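Local coordinates for acyl-CoA N-acyltransferases (NAT) superfamily protein (Arabidopsis thaliana, PDB 6TH0), which probably transfers the acetyl group of acetyl-CoA to the N-terminal methionine of transmembrane proteins and to protein lysines, as a GNAT-family N-alpha-acetyltransferase, at residues A[78-83]-A[173-177]; A[5-11]-A[47-53]; A[134-138]-A[157-162]. All blocks are in the same frame, centred on the assembly; numbering follows the deposited sequence.

Interaction 1: A[78-83]-A[173-177]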
loop_
_atom_site.group_PDB
_atom_site.type_symbol
_atom_site.label_atom_id
_atom_site.label_comp_id
_atom_site.label_asym_id
_atom_site.label_seq_id
_atom_site.Cartn_x
_atom_site.Cartn_y
_atom_site.Cartn_z
ATOM N N GLU A 78 -8.696 11.392 -6.664
ATOM C CA GLU A 78 -8.773 12.692 -6.017
ATOM C C GLU A 78 -7.582 13.593 -6.317
ATOM O O GLU A 78 -7.630 14.775 -5.963
ATOM C CB GLU A 78 -8.888 12.511 -4.507
ATOM C CG GLU A 78 -7.619 12.004 -3.874
ATOM C CD GLU A 78 -7.843 11.490 -2.465
ATOM O OE1 GLU A 78 -8.506 10.439 -2.315
ATOM O OE2 GLU A 78 -7.347 12.134 -1.513
ATOM N N ILE A 79 -6.524 13.086 -6.945
ATOM C CA ILE A 79 -5.365 13.912 -7.260
ATOM C C ILE A 79 -5.325 14.254 -8.742
ATOM O O ILE A 79 -4.298 14.712 -9.248
ATOM C CB ILE A 79 -4.051 13.248 -6.822
ATOM C CG1 ILE A 79 -3.856 11.929 -7.562
ATOM C CG2 ILE A 79 -4.025 13.049 -5.318
ATOM C CD1 ILE A 79 -2.558 11.258 -7.249
ATOM N N SER A 80 -6.443 14.074 -9.440
ATOM C CA SER A 80 -6.495 14.442 -10.845
ATOM C C SER A 80 -6.161 15.915 -11.031
ATOM O O SER A 80 -5.647 16.310 -12.082
ATOM C CB SER A 80 -7.872 14.121 -11.424
ATOM O OG SER A 80 -7.880 14.323 -12.818
ATOM N N ASP A 81 -6.462 16.744 -10.025
ATOM C CA ASP A 81 -6.159 18.167 -10.113
ATOM C C ASP A 81 -4.660 18.431 -10.134
ATOM O O ASP A 81 -4.242 19.533 -10.503
ATOM C CB ASP A 81 -6.778 18.931 -8.943
ATOM C CG ASP A 81 -6.247 18.466 -7.591
ATOM O OD1 ASP A 81 -6.287 17.255 -7.299
ATOM O OD2 ASP A 81 -5.756 19.322 -6.823
ATOM N N LEU A 82 -3.846 17.455 -9.744
ATOM C CA LEU A 82 -2.409 17.671 -9.645
ATOM C C LEU A 82 -1.663 17.264 -10.906
ATOM O O LEU A 82 -0.455 17.519 -11.002
ATOM C CB LEU A 82 -1.848 16.872 -8.465
ATOM C CG LEU A 82 -2.414 17.104 -7.067
ATOM C CD1 LEU A 82 -1.728 16.155 -6.116
ATOM C CD2 LEU A 82 -2.222 18.553 -6.631
ATOM N N ILE A 83 -2.357 16.664 -11.880
ATOM C CA ILE A 83 -1.739 16.026 -13.040
ATOM C C ILE A 83 -1.839 16.911 -14.275
ATOM O O ILE A 83 -2.882 17.529 -14.527
ATOM C CB ILE A 83 -2.402 14.659 -13.307
ATOM C CG1 ILE A 83 -2.122 13.719 -12.140
ATOM C CG2 ILE A 83 -1.952 14.066 -14.636
ATOM C CD1 ILE A 83 -2.819 12.352 -12.225
ATOM N N LEU A 173 -2.439 13.119 2.427
ATOM C CA LEU A 173 -2.298 12.579 1.077
ATOM C C LEU A 173 -0.824 12.594 0.673
ATOM O O LEU A 173 -0.166 13.626 0.791
ATOM C CB LEU A 173 -3.102 13.423 0.095
ATOM C CG LEU A 173 -2.794 13.194 -1.394
ATOM C CD1 LEU A 173 -3.270 11.807 -1.803
ATOM C CD2 LEU A 173 -3.406 14.283 -2.288
ATOM N N PHE A 174 -0.291 11.445 0.236
ATOM C CA PHE A 174 1.092 11.353 -0.238
ATOM C C PHE A 174 1.077 10.886 -1.681
ATOM O O PHE A 174 0.305 10.006 -2.028
ATOM C CB PHE A 174 1.960 10.373 0.574
ATOM C CG PHE A 174 2.585 10.959 1.805
ATOM C CD1 PHE A 174 3.868 11.475 1.764
ATOM C CD2 PHE A 174 1.906 10.941 3.020
ATOM C CE1 PHE A 174 4.461 12.001 2.924
ATOM C CE2 PHE A 174 2.482 11.453 4.158
ATOM C CZ PHE A 174 3.755 11.976 4.115
ATOM N N VAL A 175 1.916 11.490 -2.534
ATOM C CA VAL A 175 1.957 11.129 -3.948
ATOM C C VAL A 175 3.402 10.941 -4.387
ATOM O O VAL A 175 4.311 11.615 -3.888
ATOM C CB VAL A 175 1.255 12.170 -4.852
ATOM C CG1 VAL A 175 -0.177 12.385 -4.407
ATOM C CG2 VAL A 175 2.026 13.481 -4.861
ATOM N N TYR A 176 3.628 9.950 -5.246
ATOM C CA TYR A 176 4.883 9.808 -5.978
ATOM C C TYR A 176 4.561 9.743 -7.468
ATOM O O TYR A 176 4.083 8.714 -7.960
ATOM C CB TYR A 176 5.653 8.559 -5.554
ATOM C CG TYR A 176 7.002 8.439 -6.225
ATOM C CD1 TYR A 176 8.099 9.142 -5.746
ATOM C CD2 TYR A 176 7.176 7.636 -7.331
ATOM C CE1 TYR A 176 9.337 9.042 -6.358
ATOM C CE2 TYR A 176 8.409 7.528 -7.951
ATOM C CZ TYR A 176 9.483 8.230 -7.461
ATOM O OH TYR A 176 10.705 8.122 -8.084
ATOM N N PHE A 177 4.879 10.809 -8.198
ATOM C CA PHE A 177 4.646 10.835 -9.640
ATOM C C PHE A 177 5.891 10.354 -10.372
ATOM O O PHE A 177 7.010 10.767 -10.053
ATOM C CB PHE A 177 4.244 12.227 -10.128
ATOM C CG PHE A 177 2.835 12.612 -9.777
ATOM C CD1 PHE A 177 1.767 12.100 -10.517
ATOM C CD2 PHE A 177 2.568 13.515 -8.764
ATOM C CE1 PHE A 177 0.453 12.437 -10.217
ATOM C CE2 PHE A 177 1.245 13.856 -8.446
ATOM C CZ PHE A 177 0.183 13.311 -9.183
#

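Interaction 2: A[5-11]-A[47-53]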
loop_
_atom_site.group_PDB
_atom_site.type_symbol
_atom_site.label_atom_id
_atom_site.label_comp_id
_atom_site.label_asym_id
_atom_site.label_seq_id
_atom_site.Cartn_x
_atom_site.Cartn_y
_atom_site.Cartn_z
ATOM N N THR A 5 17.585 -13.404 3.442
ATOM C CA THR A 5 16.621 -13.901 4.414
ATOM C C THR A 5 15.173 -13.562 4.024
ATOM O O THR A 5 14.314 -14.442 4.034
ATOM C CB THR A 5 16.918 -13.351 5.836
ATOM O OG1 THR A 5 17.096 -11.932 5.784
ATOM C CG2 THR A 5 18.175 -13.985 6.406
ATOM N N ILE A 6 14.904 -12.304 3.668
ATOM C CA ILE A 6 13.548 -11.836 3.371
ATOM C C ILE A 6 13.316 -11.852 1.865
ATOM O O ILE A 6 14.129 -11.322 1.098
ATOM C CB ILE A 6 13.313 -10.427 3.937
ATOM C CG1 ILE A 6 13.575 -10.404 5.445
ATOM C CG2 ILE A 6 11.888 -9.979 3.658
ATOM C CD1 ILE A 6 12.701 -11.373 6.229
ATOM N N CYS A 7 12.199 -12.449 1.445
ATOM C CA CYS A 7 11.802 -12.540 0.045
ATOM C C CYS A 7 10.408 -11.954 -0.157
ATOM O O CYS A 7 9.632 -11.799 0.790
ATOM C CB CYS A 7 11.833 -13.991 -0.454
ATOM S SG CYS A 7 13.467 -14.733 -0.557
ATOM N N PHE A 8 10.091 -11.632 -1.409
ATOM C CA PHE A 8 8.813 -11.017 -1.736
ATOM C C PHE A 8 8.119 -11.804 -2.838
ATOM O O PHE A 8 8.756 -12.240 -3.796
ATOM C CB PHE A 8 9.018 -9.552 -2.126
ATOM C CG PHE A 8 9.769 -8.765 -1.083
ATOM C CD1 PHE A 8 9.115 -8.254 0.031
ATOM C CD2 PHE A 8 11.135 -8.568 -1.201
ATOM C CE1 PHE A 8 9.806 -7.551 0.997
ATOM C CE2 PHE A 8 11.831 -7.864 -0.233
ATOM C CZ PHE A 8 11.168 -7.353 0.861
ATOM N N ARG A 9 6.823 -12.033 -2.671
ATOM C CA ARG A 9 6.046 -12.765 -3.661
ATOM C C ARG A 9 4.641 -12.198 -3.684
ATOM O O ARG A 9 4.228 -11.508 -2.741
ATOM C CB ARG A 9 6.012 -14.266 -3.350
ATOM C CG ARG A 9 5.476 -14.577 -1.931
ATOM C CD ARG A 9 4.967 -16.014 -1.852
ATOM N NE ARG A 9 4.564 -16.392 -0.493
ATOM C CZ ARG A 9 3.396 -16.070 0.055
ATOM N NH1 ARG A 9 2.522 -15.343 -0.630
ATOM N NH2 ARG A 9 3.097 -16.463 1.287
ATOM N N PRO A 10 3.881 -12.451 -4.746
ATOM C CA PRO A 10 2.485 -12.014 -4.759
ATOM C C PRO A 10 1.706 -12.706 -3.652
ATOM O O PRO A 10 1.983 -13.850 -3.285
ATOM C CB PRO A 10 1.987 -12.431 -6.144
ATOM C CG PRO A 10 3.245 -12.578 -6.976
ATOM C CD PRO A 10 4.283 -13.079 -6.016
ATOM N N ILE A 11 0.733 -11.993 -3.098
ATOM C CA ILE A 11 -0.185 -12.644 -2.173
ATOM C C ILE A 11 -1.096 -13.592 -2.944
ATOM O O ILE A 11 -1.548 -13.287 -4.060
ATOM C CB ILE A 11 -0.979 -11.593 -1.384
ATOM C CG1 ILE A 11 -0.014 -10.798 -0.510
ATOM C CG2 ILE A 11 -2.003 -12.283 -0.469
ATOM C CD1 ILE A 11 -0.664 -9.705 0.304
ATOM N N SER A 47 -0.768 -6.949 -4.942
ATOM C CA SER A 47 -0.241 -6.992 -3.588
ATOM C C SER A 47 1.005 -7.857 -3.512
ATOM O O SER A 47 1.290 -8.667 -4.399
ATOM C CB SER A 47 -1.306 -7.522 -2.630
ATOM O OG SER A 47 -1.695 -8.818 -3.039
ATOM N N TRP A 48 1.754 -7.644 -2.435
ATOM C CA TRP A 48 3.018 -8.320 -2.210
ATOM C C TRP A 48 3.092 -8.780 -0.764
ATOM O O TRP A 48 2.660 -8.070 0.147
ATOM C CB TRP A 48 4.199 -7.412 -2.536
ATOM C CG TRP A 48 4.376 -7.196 -3.998
ATOM C CD1 TRP A 48 5.195 -7.898 -4.832
ATOM C CD2 TRP A 48 3.717 -6.216 -4.817
ATOM N NE1 TRP A 48 5.094 -7.415 -6.111
ATOM C CE2 TRP A 48 4.199 -6.378 -6.128
ATOM C CE3 TRP A 48 2.775 -5.213 -4.565
ATOM C CZ2 TRP A 48 3.766 -5.580 -7.196
ATOM C CZ3 TRP A 48 2.351 -4.415 -5.616
ATOM C CH2 TRP A 48 2.842 -4.611 -6.923
ATOM N N ALA A 49 3.648 -9.961 -0.563
ATOM C CA ALA A 49 3.922 -10.484 0.761
ATOM C C ALA A 49 5.428 -10.497 0.962
ATOM O O ALA A 49 6.193 -10.684 0.015
ATOM C CB ALA A 49 3.348 -11.896 0.933
ATOM N N ALA A 50 5.845 -10.253 2.193
ATOM C CA ALA A 50 7.217 -10.482 2.624
ATOM C C ALA A 50 7.236 -11.750 3.458
ATOM O O ALA A 50 6.382 -11.927 4.330
ATOM C CB ALA A 50 7.746 -9.305 3.447
ATOM N N VAL A 51 8.182 -12.641 3.172
ATOM C CA VAL A 51 8.313 -13.887 3.915
ATOM C C VAL A 51 9.765 -14.096 4.319
ATOM O O VAL A 51 10.694 -13.630 3.652
ATOM C CB VAL A 51 7.806 -15.099 3.096
ATOM C CG1 VAL A 51 6.356 -14.887 2.671
ATOM C CG2 VAL A 51 8.701 -15.339 1.876
ATOM N N ASP A 52 9.954 -14.766 5.451
ATOM C CA ASP A 52 11.260 -15.241 5.901
ATOM C C ASP A 52 11.200 -16.765 5.836
ATOM O O ASP A 52 10.770 -17.418 6.788
ATOM C CB ASP A 52 11.577 -14.737 7.304
ATOM C CG ASP A 52 12.917 -15.227 7.823
ATOM O OD1 ASP A 52 13.632 -15.964 7.110
ATOM O OD2 ASP A 52 13.249 -14.877 8.971
ATOM N N ARG A 53 11.643 -17.338 4.713
ATOM C CA ARG A 53 11.572 -18.788 4.581
ATOM C C ARG A 53 12.555 -19.489 5.502
ATOM O O ARG A 53 12.525 -20.721 5.607
ATOM C CB ARG A 53 11.790 -19.211 3.126
ATOM C CG ARG A 53 10.600 -18.876 2.233
ATOM C CD ARG A 53 10.667 -19.556 0.873
ATOM N NE ARG A 53 9.641 -19.028 -0.023
ATOM C CZ ARG A 53 9.865 -18.085 -0.935
ATOM N NH1 ARG A 53 11.084 -17.580 -1.076
ATOM N NH2 ARG A 53 8.877 -17.650 -1.708
#

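Interaction 3: A[134-138]-A[157-162]. With ACO (acetyl coenzyme *a), chain C.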
loop_
_atom_site.group_PDB
_atom_site.type_symbol
_atom_site.label_atom_id
_atom_site.label_comp_id
_atom_site.label_asym_id
_atom_site.label_seq_id
_atom_site.Cartn_x
_atom_site.Cartn_y
_atom_site.Cartn_z
ATOM N N LEU A 134 -1.470 7.530 -1.790
ATOM C CA LEU A 134 -2.034 6.867 -0.626
ATOM C C LEU A 134 -2.370 7.930 0.408
ATOM O O LEU A 134 -2.017 9.104 0.264
ATOM C CB LEU A 134 -1.054 5.839 -0.055
ATOM C CG LEU A 134 0.187 6.510 0.553
ATOM C CD1 LEU A 134 0.694 5.642 1.666
ATOM C CD2 LEU A 134 1.305 6.785 -0.472
ATOM N N HIS A 135 -3.025 7.491 1.472
ATOM C CA HIS A 135 -3.316 8.329 2.619
ATOM C C HIS A 135 -2.684 7.699 3.847
ATOM O O HIS A 135 -2.716 6.478 4.017
ATOM C CB HIS A 135 -4.826 8.508 2.822
ATOM C CG HIS A 135 -5.501 9.250 1.712
ATOM N ND1 HIS A 135 -6.010 8.625 0.595
ATOM C CD2 HIS A 135 -5.766 10.568 1.562
ATOM C CE1 HIS A 135 -6.558 9.529 -0.200
ATOM N NE2 HIS A 135 -6.421 10.717 0.365
ATOM N N VAL A 136 -2.084 8.542 4.679
ATOM C CA VAL A 136 -1.456 8.134 5.922
ATOM C C VAL A 136 -2.217 8.778 7.069
ATOM O O VAL A 136 -2.563 9.964 7.008
ATOM C CB VAL A 136 0.030 8.563 5.935
ATOM C CG1 VAL A 136 0.704 8.161 7.221
ATOM C CG2 VAL A 136 0.757 7.999 4.712
ATOM N N ILE A 137 -2.470 8.008 8.130
ATOM C CA ILE A 137 -3.054 8.615 9.312
ATOM C C ILE A 137 -2.110 9.710 9.784
ATOM O O ILE A 137 -0.900 9.489 9.890
ATOM C CB ILE A 137 -3.261 7.558 10.403
ATOM C CG1 ILE A 137 -4.336 6.560 9.970
ATOM C CG2 ILE A 137 -3.603 8.228 11.715
ATOM C CD1 ILE A 137 -4.479 5.377 10.930
ATOM N N ALA A 138 -2.665 10.883 10.101
ATOM C CA ALA A 138 -1.838 12.083 10.245
ATOM C C ALA A 138 -0.949 12.061 11.484
ATOM O O ALA A 138 0.054 12.783 11.522
ATOM C CB ALA A 138 -2.711 13.334 10.266
ATOM N N ARG A 157 -3.672 17.895 3.933
ATOM C CA ARG A 157 -4.354 17.217 5.026
ATOM C C ARG A 157 -5.848 17.098 4.732
ATOM O O ARG A 157 -6.487 18.083 4.344
ATOM C CB ARG A 157 -4.147 17.983 6.330
ATOM C CG ARG A 157 -4.679 17.274 7.569
ATOM C CD ARG A 157 -4.493 18.148 8.791
ATOM N NE ARG A 157 -4.815 17.419 10.009
ATOM C CZ ARG A 157 -3.901 16.874 10.804
ATOM N NH1 ARG A 157 -4.279 16.230 11.892
ATOM N NH2 ARG A 157 -2.608 16.975 10.512
ATOM N N LEU A 158 -6.392 15.892 4.899
ATOM C CA LEU A 158 -7.823 15.635 4.748
ATOM C C LEU A 158 -8.436 15.424 6.129
ATOM O O LEU A 158 -8.050 14.498 6.847
ATOM C CB LEU A 158 -8.077 14.414 3.862
ATOM C CG LEU A 158 -7.730 14.642 2.388
ATOM C CD1 LEU A 158 -6.233 14.819 2.181
ATOM C CD2 LEU A 158 -8.287 13.537 1.503
ATOM N N HIS A 159 -9.424 16.238 6.473
ATOM C CA HIS A 159 -10.007 16.170 7.804
ATOM C C HIS A 159 -11.069 15.078 7.909
ATOM O O HIS A 159 -11.885 14.888 7.003
ATOM C CB HIS A 159 -10.597 17.529 8.163
ATOM C CG HIS A 159 -9.587 18.633 8.113
ATOM N ND1 HIS A 159 -8.750 18.923 9.169
ATOM C CD2 HIS A 159 -9.259 19.499 7.124
ATOM C CE1 HIS A 159 -7.957 19.926 8.837
ATOM N NE2 HIS A 159 -8.243 20.292 7.601
ATOM N N GLY A 160 -11.041 14.342 9.018
ATOM C CA GLY A 160 -12.051 13.316 9.218
ATOM C C GLY A 160 -11.995 12.176 8.226
ATOM O O GLY A 160 -13.009 11.526 7.995
ATOM N N PHE A 161 -10.833 11.923 7.627
ATOM C CA PHE A 161 -10.724 10.915 6.581
ATOM C C PHE A 161 -11.014 9.518 7.121
ATOM O O PHE A 161 -11.706 8.726 6.476
ATOM C CB PHE A 161 -9.328 10.975 5.967
ATOM C CG PHE A 161 -9.180 10.154 4.720
ATOM C CD1 PHE A 161 -9.634 10.637 3.503
ATOM C CD2 PHE A 161 -8.557 8.917 4.755
ATOM C CE1 PHE A 161 -9.509 9.875 2.347
ATOM C CE2 PHE A 161 -8.416 8.163 3.604
ATOM C CZ PHE A 161 -8.884 8.641 2.403
ATOM N N TYR A 162 -10.436 9.187 8.269
ATOM C CA TYR A 162 -10.466 7.864 8.871
ATOM C C TYR A 162 -11.419 7.802 10.059
ATOM O O TYR A 162 -11.610 8.786 10.776
ATOM C CB TYR A 162 -9.066 7.449 9.319
ATOM C CG TYR A 162 -8.110 7.146 8.189
ATOM C CD1 TYR A 162 -8.393 6.146 7.278
ATOM C CD2 TYR A 162 -6.907 7.834 8.056
ATOM C CE1 TYR A 162 -7.524 5.848 6.248
ATOM C CE2 TYR A 162 -6.020 7.533 7.019
ATOM C CZ TYR A 162 -6.342 6.531 6.131
ATOM O OH TYR A 162 -5.494 6.209 5.099
HETATM N N1A ACO C . 19.081 -0.700 11.027
HETATM C C2A ACO C . 18.418 0.188 11.844
HETATM N N3A ACO C . 17.311 0.921 11.636
HETATM C C4A ACO C . 16.783 0.709 10.369
HETATM C C5A ACO C . 17.356 -0.182 9.407
HETATM C C6A ACO C . 18.523 -0.874 9.787
HETATM N N6A ACO C . 19.117 -1.742 8.910
HETATM N N7A ACO C . 16.611 -0.196 8.221
HETATM C C8A ACO C . 15.606 0.671 8.462
HETATM N N9A ACO C . 15.667 1.243 9.733
HETATM C C1B ACO C . 14.755 2.225 10.321
HETATM C C2B ACO C . 14.235 3.326 9.286
HETATM O O2B ACO C . 15.172 4.309 9.145
HETATM C C3B ACO C . 13.027 3.785 10.232
HETATM O O3B ACO C . 13.617 4.471 11.224
HETATM P P3B ACO C . 12.559 5.819 11.893
HETATM O O7A ACO C . 11.596 4.912 12.613
HETATM O O8A ACO C . 13.515 6.632 12.749
HETATM O O9A ACO C . 12.048 6.416 10.603
HETATM C C4B ACO C . 12.451 2.413 10.719
HETATM O O4B ACO C . 13.598 1.509 10.839
HETATM C C5B ACO C . 11.362 1.875 9.772
HETATM O O5B ACO C . 11.815 1.806 8.456
HETATM P P1A ACO C . 11.403 0.334 7.835
HETATM O O1A ACO C . 12.077 -0.737 8.609
HETATM O O2A ACO C . 11.549 0.431 6.342
HETATM O O3A ACO C . 9.747 0.047 8.047
HETATM P P2A ACO C . 9.367 -1.193 8.964
HETATM O O4A ACO C . 9.553 -2.494 8.272
HETATM O O5A ACO C . 9.770 -1.045 10.408
HETATM O O6A ACO C . 7.634 -1.105 9.035
HETATM C CBP ACO C . 5.623 0.199 9.257
HETATM C CCP ACO C . 7.198 0.211 9.035
HETATM C CDP ACO C . 5.001 -0.411 8.023
HETATM C CEP ACO C . 5.106 1.623 9.473
HETATM C CAP ACO C . 5.399 -0.686 10.512
HETATM O OAP ACO C . 5.804 -0.007 11.697
HETATM C C9P ACO C . 3.951 -1.116 10.732
HETATM O O9P ACO C . 3.558 -2.185 10.318
HETATM N N8P ACO C . 3.126 -0.298 11.476
HETATM C C7P ACO C . 1.693 -0.656 11.742
HETATM C C6P ACO C . 0.897 -0.640 10.470
HETATM C C5P ACO C . 0.904 0.762 9.970
HETATM O O5P ACO C . 0.865 1.757 10.677
HETATM N N4P ACO C . 0.967 0.914 8.599
HETATM C C3P ACO C . 0.995 2.297 8.123
HETATM C C2P ACO C . 0.364 2.372 6.780
HETATM S S1P ACO C . 0.402 4.152 6.242
HETATM C C ACO C . -1.172 4.617 6.960
HETATM O O ACO C . -1.263 5.303 7.948
HETATM C CH3 ACO C . -2.356 4.086 6.334
HETATM O O HOH W 1 -1.175 15.118 12.713
#

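Interaction 1: A[78-83]-A[173-177]
Ile79, Leu82 and Ile83 pack against Leu173, Val175 and Phe177 in an essentially apolar contact, in which the long loop joining the third and fourth strands of the GNAT sheet is laid over the final strand, 167-177. The alternation of that strand sets the pattern. Leu173, Val175 and Phe177 turn to the loop, whereas Phe174 points to the other face, where it meets Ile144 and Tyr147 of helix 141-149. On the loop side a short 3-10 turn, closed by Leu82 N to Ile79 O at 2.8 Å, gathers the apolar side chains into one cluster.

Ile79 supplies two separate prongs. Its chi1 of 62° puts CG1 between the backbone N and the carbonyl carbon and leaves CG2 beside the N, so that CG2 meets Leu173 while CG1 leads CD1 to Val175 and Phe177. Ile79 CG2 presses on Leu173 CD2 at 3.3 Å, tighter than usual van der Waals contact, while the extended outer branch brings CD1 against both Val175 CG1 and Phe177 CZ, 3.9 Å from each. The Phe177 ring receives the rest of the loop along its outer atoms. Ile83 CG1 comes to 3.5 Å from Phe177 CE1, its CD1 lies alongside, and Leu82 CB approaches Phe177 CZ at 4.2 Å, all obliquely to the ring. At the other end Glu78 runs past Leu173 in the opposite direction, with OE2 4.1 Å from Leu173 CD1, and that oxygen is hydrogen-bonded to His135 NE2. Asp81 is tied by a salt bridge to Arg156 of the edge strand.

Between the two segments, then, cohesion comes from shape and the exclusion of water. Polar anchoring is left to the margins of the patch, where the carboxylates of Glu78 and Asp81 find partners on neighbouring strands.

Interaction 2: A[5-11]-A[47-53]
Ala50 and Phe8 illustrate how a small residue makes room for a large one across an antiparallel pair. Phe8 CE1 and Ile6 CG2 flank the Ala50 methyl, 3.7 Å and 4.2 Å from Ala50 CB. The Ile6 and Asp52 side chains cross at about a right angle, Ile6 CD1 resting on Asp52 CB. Strand 6-10, the first of the GNAT sheet and one of its edges, docks on strand 45-52 through the hydrogen-bonded pairs Cys7-Val51 and Arg9-Ala49; Ala49 N to Arg9 O, at 2.7 Å, is almost straight (177°).

The face bearing Cys7, Arg9, Ala49 and Val51 is shaped by arginines. Val51 is a two-pronged knob: CG1 abuts Arg9 NE at 3.9 Å, and CG2 sits over the centre of the guanidinium of Arg53, which is salt-bridged to Glu61. The Ala49 methyl fills the hollow between one face of the Arg9 guanidinium and Ile11 CG1. Arg9 NH1 reaches Pro10 O, 3.1 Å away in the guanidinium plane, and Asp15 in a salt bridge, while NH2 bonds Glu61 O. With an alanine here, Asp15 would probably lose its charged mate, Glu61 O its donor and Val51 CG1 its flat neighbour. Ile11 CB lies 3.3 Å from Ser47 OG.

Interaction 3: A[134-138]-A[157-162]
The backbone N of Ile137, whose side chain packs on Tyr162, donates to the thioester carbonyl O of acetyl-CoA at 3.0 Å (N-H...O 162°). Ile137 ends strand 129-137, the fifth of the GNAT fold, and the bond is consistent with holding and perhaps polarising the acetyl group for transfer. A type II turn from Leu158 to Phe161 and a classic bulge at Phe161 and Tyr162 opposite Phe169 carry residues 157-162 across strand 167-177 to strand 129-137.

Tyr162 crosses Ile137, its CD2 3.4 Å from Ile137 CG1, and its OH gives a weak hydrogen bond to His135 O at 3.0 Å. That hydroxyl lines the pocket 4.0 Å from the CH3 of acetyl-CoA, to which His135 O is nearer at 3.3 Å. Phe161 stacks face to face on the His135 imidazole, planes at 25°, its chi1 of -170° setting CG opposite the backbone N and CZ over the imidazole centre. Tyr96 at ND1, together with Glu78, fixes the imidazole's rotation, while Leu158 CD2 closes on His135 NE2 at 3.6 Å.

The Arg157 guanidinium, salt-bridged to Asp170, lays one face on Ala138 CB. A water in its plane accepts from Arg157 NH2 at 3.2 Å and donates weakly to Ala138 O.

In the fold
All three contacts reach one mixed sheet, but at different stations. Interaction 2 pairs the first two strands at one edge through backbone hydrogen bonds, with an arginine-clad face. Interactions 1 and 3 lie on the other side of the chain's centre, each about 28 Å from interaction 2, centre to centre. Both are organised round strand 167-177: interaction 1 packs on its side chains, interaction 3 bridges its two neighbours. They touch through Phe174 N and Leu134 O, 2.9 Å apart. All are only partly buried: Val175, Ala49 and His135 lie inside, while Thr5, Arg53 and Arg157 are exposed at the margins of interactions 2 and 3. Interaction 1 is essentially apolar; interaction 3 alone contacts acetyl-CoA.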